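Local atomic coordinates of xyloglucanase (Paenibacillus pabuli, PDB entry 2JEP), a protein that hydrolyses xyloglucan, a polysaccharide of the plant cell wall, as a family 5 glycoside hydrolase built on a TIM barrel. Residues Asn337-Thr348 and Gln383-Met394. Numbering follows the deposited sequence.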
loop_
_atom_site.group_PDB
_atom_site.type_symbol
_atom_site.label_atom_id
_atom_site.label_comp_id
_atom_site.label_asym_id
_atom_site.label_seq_id
_atom_site.Cartn_x
_atom_site.Cartn_y
_atom_site.Cartn_z
ATOM N N ASN A 337 -5.309 -5.309 22.939
ATOM C CA ASN A 337 -4.360 -4.284 22.499
ATOM C C ASN A 337 -2.912 -4.622 22.847
ATOM O O ASN A 337 -1.999 -4.151 22.175
ATOM C CB ASN A 337 -4.744 -2.897 23.007
ATOM C CG ASN A 337 -5.792 -2.225 22.156
ATOM O OD1 ASN A 337 -5.864 -2.460 20.960
ATOM N ND2 ASN A 337 -6.639 -1.410 22.773
ATOM N N VAL A 338 -2.692 -5.446 23.869
ATOM C CA VAL A 338 -1.344 -5.921 24.131
ATOM C C VAL A 338 -0.796 -6.608 22.892
ATOM O O VAL A 338 0.365 -6.407 22.511
ATOM C CB VAL A 338 -1.330 -6.939 25.331
ATOM C CG1 VAL A 338 0.041 -7.560 25.533
ATOM C CG2 VAL A 338 -1.822 -6.241 26.631
ATOM N N TYR A 339 -1.636 -7.410 22.252
ATOM C CA TYR A 339 -1.212 -8.183 21.080
ATOM C C TYR A 339 -1.184 -7.395 19.792
ATOM O O TYR A 339 -0.351 -7.658 18.934
ATOM C CB TYR A 339 -2.009 -9.518 20.972
ATOM C CG TYR A 339 -1.941 -10.184 22.321
ATOM C CD1 TYR A 339 -0.714 -10.612 22.815
ATOM C CD2 TYR A 339 -3.022 -10.152 23.187
ATOM C CE1 TYR A 339 -0.577 -11.061 24.093
ATOM C CE2 TYR A 339 -2.898 -10.624 24.485
ATOM C CZ TYR A 339 -1.665 -11.049 24.935
ATOM O OH TYR A 339 -1.476 -11.478 26.239
ATOM N N ARG A 340 -2.089 -6.425 19.655
ATOM C CA ARG A 340 -1.991 -5.532 18.514
ATOM C C ARG A 340 -0.683 -4.764 18.536
ATOM O O ARG A 340 -0.036 -4.578 17.515
ATOM C CB ARG A 340 -3.204 -4.596 18.453
ATOM C CG ARG A 340 -4.524 -5.370 18.307
ATOM C CD ARG A 340 -5.585 -4.590 17.552
ATOM N NE ARG A 340 -5.907 -3.359 18.243
ATOM C CZ ARG A 340 -6.383 -2.243 17.667
ATOM N NH1 ARG A 340 -6.565 -2.126 16.348
ATOM N NH2 ARG A 340 -6.668 -1.221 18.434
ATOM N N ALA A 341 -0.284 -4.314 19.718
ATOM C CA ALA A 341 1.002 -3.676 19.876
ATOM C C ALA A 341 2.128 -4.654 19.572
ATOM O O ALA A 341 3.052 -4.318 18.830
ATOM C CB ALA A 341 1.141 -3.088 21.283
ATOM N N ALA A 342 2.092 -5.851 20.170
ATOM C CA ALA A 342 3.175 -6.830 19.949
ATOM C C ALA A 342 3.322 -7.166 18.476
ATOM O O ALA A 342 4.443 -7.274 17.964
ATOM C CB ALA A 342 2.943 -8.091 20.785
ATOM N N TYR A 343 2.196 -7.355 17.795
ATOM C CA TYR A 343 2.199 -7.675 16.358
ATOM C C TYR A 343 2.771 -6.512 15.565
ATOM O O TYR A 343 3.622 -6.701 14.705
ATOM C CB TYR A 343 0.773 -7.947 15.911
ATOM C CG TYR A 343 0.566 -8.387 14.491
ATOM C CD1 TYR A 343 0.977 -9.611 14.067
ATOM C CD2 TYR A 343 -0.057 -7.579 13.586
ATOM C CE1 TYR A 343 0.750 -10.057 12.804
ATOM C CE2 TYR A 343 -0.277 -7.993 12.286
ATOM C CZ TYR A 343 0.120 -9.244 11.889
ATOM O OH TYR A 343 -0.131 -9.630 10.590
ATOM N N ALA A 344 2.331 -5.291 15.859
ATOM C CA ALA A 344 2.817 -4.152 15.104
ATOM C C ALA A 344 4.313 -3.973 15.303
ATOM O O ALA A 344 5.046 -3.672 14.354
ATOM C CB ALA A 344 2.080 -2.854 15.497
ATOM N N LYS A 345 4.797 -4.121 16.537
ATOM C CA LYS A 345 6.228 -4.017 16.796
ATOM C C LYS A 345 6.996 -5.092 16.053
ATOM O O LYS A 345 8.056 -4.818 15.477
ATOM C CB LYS A 345 6.511 -4.111 18.301
ATOM C CG LYS A 345 7.976 -3.974 18.641
ATOM C CD LYS A 345 8.177 -3.781 20.130
ATOM C CE LYS A 345 9.660 -3.666 20.462
ATOM N NZ LYS A 345 9.827 -3.295 21.886
ATOM N N ALA A 346 6.492 -6.327 16.096
ATOM C CA ALA A 346 7.191 -7.434 15.467
ATOM C C ALA A 346 7.278 -7.232 13.950
ATOM O O ALA A 346 8.343 -7.443 13.344
ATOM C CB ALA A 346 6.520 -8.746 15.822
ATOM N N VAL A 347 6.173 -6.833 13.318
ATOM C CA VAL A 347 6.189 -6.644 11.865
ATOM C C VAL A 347 7.126 -5.495 11.519
ATOM O O VAL A 347 7.912 -5.581 10.571
ATOM C CB VAL A 347 4.754 -6.418 11.314
ATOM C CG1 VAL A 347 4.803 -5.973 9.852
ATOM C CG2 VAL A 347 3.883 -7.673 11.509
ATOM N N THR A 348 7.042 -4.397 12.283
ATOM C CA THR A 348 7.903 -3.230 12.015
ATOM C C THR A 348 9.370 -3.615 12.173
ATOM O O THR A 348 10.205 -3.287 11.310
ATOM C CB THR A 348 7.534 -2.056 12.941
ATOM O OG1 THR A 348 6.161 -1.705 12.714
ATOM C CG2 THR A 348 8.411 -0.870 12.697
ATOM N N GLN A 383 -4.473 5.286 19.961
ATOM C CA GLN A 383 -3.707 4.063 20.229
ATOM C C GLN A 383 -2.232 4.379 20.437
ATOM O O GLN A 383 -1.374 3.993 19.664
ATOM C CB GLN A 383 -3.895 3.070 19.081
ATOM C CG GLN A 383 -5.334 2.659 18.837
ATOM C CD GLN A 383 -5.936 1.800 19.936
ATOM O OE1 GLN A 383 -5.223 1.238 20.778
ATOM N NE2 GLN A 383 -7.265 1.690 19.926
ATOM N N GLN A 384 -1.940 5.101 21.510
ATOM C CA GLN A 384 -0.560 5.499 21.797
ATOM C C GLN A 384 0.356 4.292 21.917
ATOM O O GLN A 384 1.508 4.331 21.479
ATOM C CB GLN A 384 -0.493 6.294 23.115
ATOM C CG GLN A 384 0.856 6.875 23.392
ATOM C CD GLN A 384 1.192 7.940 22.416
ATOM O OE1 GLN A 384 0.448 8.927 22.320
ATOM N NE2 GLN A 384 2.297 7.773 21.639
ATOM N N ASN A 385 -0.128 3.229 22.550
ATOM C CA ASN A 385 0.751 2.108 22.785
ATOM C C ASN A 385 1.104 1.377 21.479
ATOM O O ASN A 385 2.219 0.892 21.337
ATOM C CB ASN A 385 0.172 1.135 23.829
ATOM C CG ASN A 385 0.401 1.590 25.274
ATOM O OD1 ASN A 385 1.181 2.495 25.553
ATOM N ND2 ASN A 385 -0.263 0.914 26.203
ATOM N N ILE A 386 0.175 1.334 20.513
ATOM C CA ILE A 386 0.508 0.736 19.213
ATOM C C ILE A 386 1.492 1.648 18.460
ATOM O O ILE A 386 2.441 1.171 17.842
ATOM C CB ILE A 386 -0.759 0.438 18.355
ATOM C CG1 ILE A 386 -1.613 -0.638 19.034
ATOM C CG2 ILE A 386 -0.374 0.038 16.915
ATOM C CD1 ILE A 386 -2.966 -0.838 18.409
ATOM N N ILE A 387 1.277 2.961 18.508
ATOM C CA ILE A 387 2.238 3.856 17.892
ATOM C C ILE A 387 3.602 3.655 18.503
ATOM O O ILE A 387 4.619 3.558 17.798
ATOM C CB ILE A 387 1.803 5.343 18.047
ATOM C CG1 ILE A 387 0.528 5.590 17.248
ATOM C CG2 ILE A 387 2.904 6.295 17.593
ATOM C CD1 ILE A 387 -0.128 6.958 17.474
ATOM N N ASN A 388 3.641 3.590 19.827
ATOM C CA ASN A 388 4.937 3.412 20.491
ATOM C C ASN A 388 5.595 2.093 20.078
ATOM O O ASN A 388 6.812 2.009 19.936
ATOM C CB ASN A 388 4.794 3.433 22.021
ATOM C CG ASN A 388 4.493 4.799 22.580
ATOM O OD1 ASN A 388 4.636 5.800 21.904
ATOM N ND2 ASN A 388 4.077 4.837 23.840
ATOM N N ALA A 389 4.787 1.038 19.943
ATOM C CA ALA A 389 5.287 -0.276 19.527
ATOM C C ALA A 389 5.926 -0.208 18.132
ATOM O O ALA A 389 7.008 -0.743 17.904
ATOM C CB ALA A 389 4.146 -1.287 19.572
ATOM N N ILE A 390 5.281 0.494 17.203
ATOM C CA ILE A 390 5.837 0.677 15.872
ATOM C C ILE A 390 7.174 1.416 15.980
ATOM O O ILE A 390 8.166 1.065 15.333
ATOM C CB ILE A 390 4.842 1.442 14.945
ATOM C CG1 ILE A 390 3.621 0.556 14.659
ATOM C CG2 ILE A 390 5.517 1.904 13.638
ATOM C CD1 ILE A 390 2.451 1.294 13.989
ATOM N N MET A 391 7.192 2.516 16.726
ATOM C CA MET A 391 8.407 3.298 16.799
ATOM C C MET A 391 9.540 2.540 17.503
ATOM O O MET A 391 10.692 2.652 17.098
ATOM C CB MET A 391 8.132 4.666 17.409
ATOM C CG MET A 391 7.108 5.470 16.591
ATOM S SD MET A 391 7.635 5.825 14.891
ATOM C CE MET A 391 6.047 6.116 14.097
ATOM N N GLN A 392 9.209 1.734 18.499
ATOM C CA GLN A 392 10.216 0.855 19.110
ATOM C C GLN A 392 10.761 -0.128 18.079
ATOM O O GLN A 392 11.953 -0.435 18.055
ATOM C CB GLN A 392 9.636 0.066 20.284
ATOM C CG GLN A 392 9.330 0.922 21.493
ATOM C CD GLN A 392 8.408 0.239 22.473
ATOM O OE1 GLN A 392 8.185 -0.980 22.389
ATOM N NE2 GLN A 392 7.842 1.015 23.406
ATOM N N GLY A 393 9.877 -0.638 17.229
ATOM C CA GLY A 393 10.289 -1.568 16.191
ATOM C C GLY A 393 11.219 -0.967 15.143
ATOM O O GLY A 393 11.919 -1.702 14.434
ATOM N N MET A 394 11.248 0.365 15.031
ATOM C CA MET A 394 12.173 1.038 14.113
ATOM C C MET A 394 13.563 1.294 14.703
ATOM O O MET A 394 14.429 1.844 14.004
ATOM C CB MET A 394 11.588 2.383 13.635
ATOM C CG MET A 394 10.349 2.251 12.770
ATOM S SD MET A 394 10.586 1.380 11.227
ATOM C CE MET A 394 11.927 2.339 10.562
HETATM O O HOH W 1 -8.886 -0.154 21.470
#
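Ile386 enters helix 336-353 as a knob, in a hole lined by Asn337, Arg340, Ala341 and Ala344. Its two branches divide the work: CG2 meets Ala344 CB at 4.0 Å, while CD1 reaches over one face of the Arg340 guanidinium, 3.6 Å above the plane and displaced toward the rim. Two bonds within the helix help fix that plane: Arg340 NE and NH2 both donate to Asn337 OD1, which lies in it; NH1 is held by Ser326 O. Gln383, the N-cap residue of helix 384-393, holds its side-chain amide nearly perpendicular to the guanidinium (81°). Its NE2 is 3.3 Å from Arg340 NH2, a pairing of two donors and therefore not a bond; a water instead accepts from Gln383 NE2 and Asn337 ND2.

The axes of the two segments approach to 7.5 Å, with 23° between their directions, and small side chains line the interface, Ala341 CB lying 3.9 Å from Ala389 CB. Lys345, fully extended with CG anti to the backbone N (chi1 -178°), passes Ala389 O and donates from NZ to Gln392 OE1 at 2.9 Å. Farther along, Thr348 turns CG2 to Met394 SD (3.5 Å), while OG1 bonds back to Ala344 O; Thr348 and Ile390 also touch strand 357-362.

The contact thus joins the helix between the last two barrel strands to the C-terminal helix mainly by burying alanine and isoleucine surface, with one direct side-chain bond, Lys345 to Gln392, and a water link at the Asn337 end.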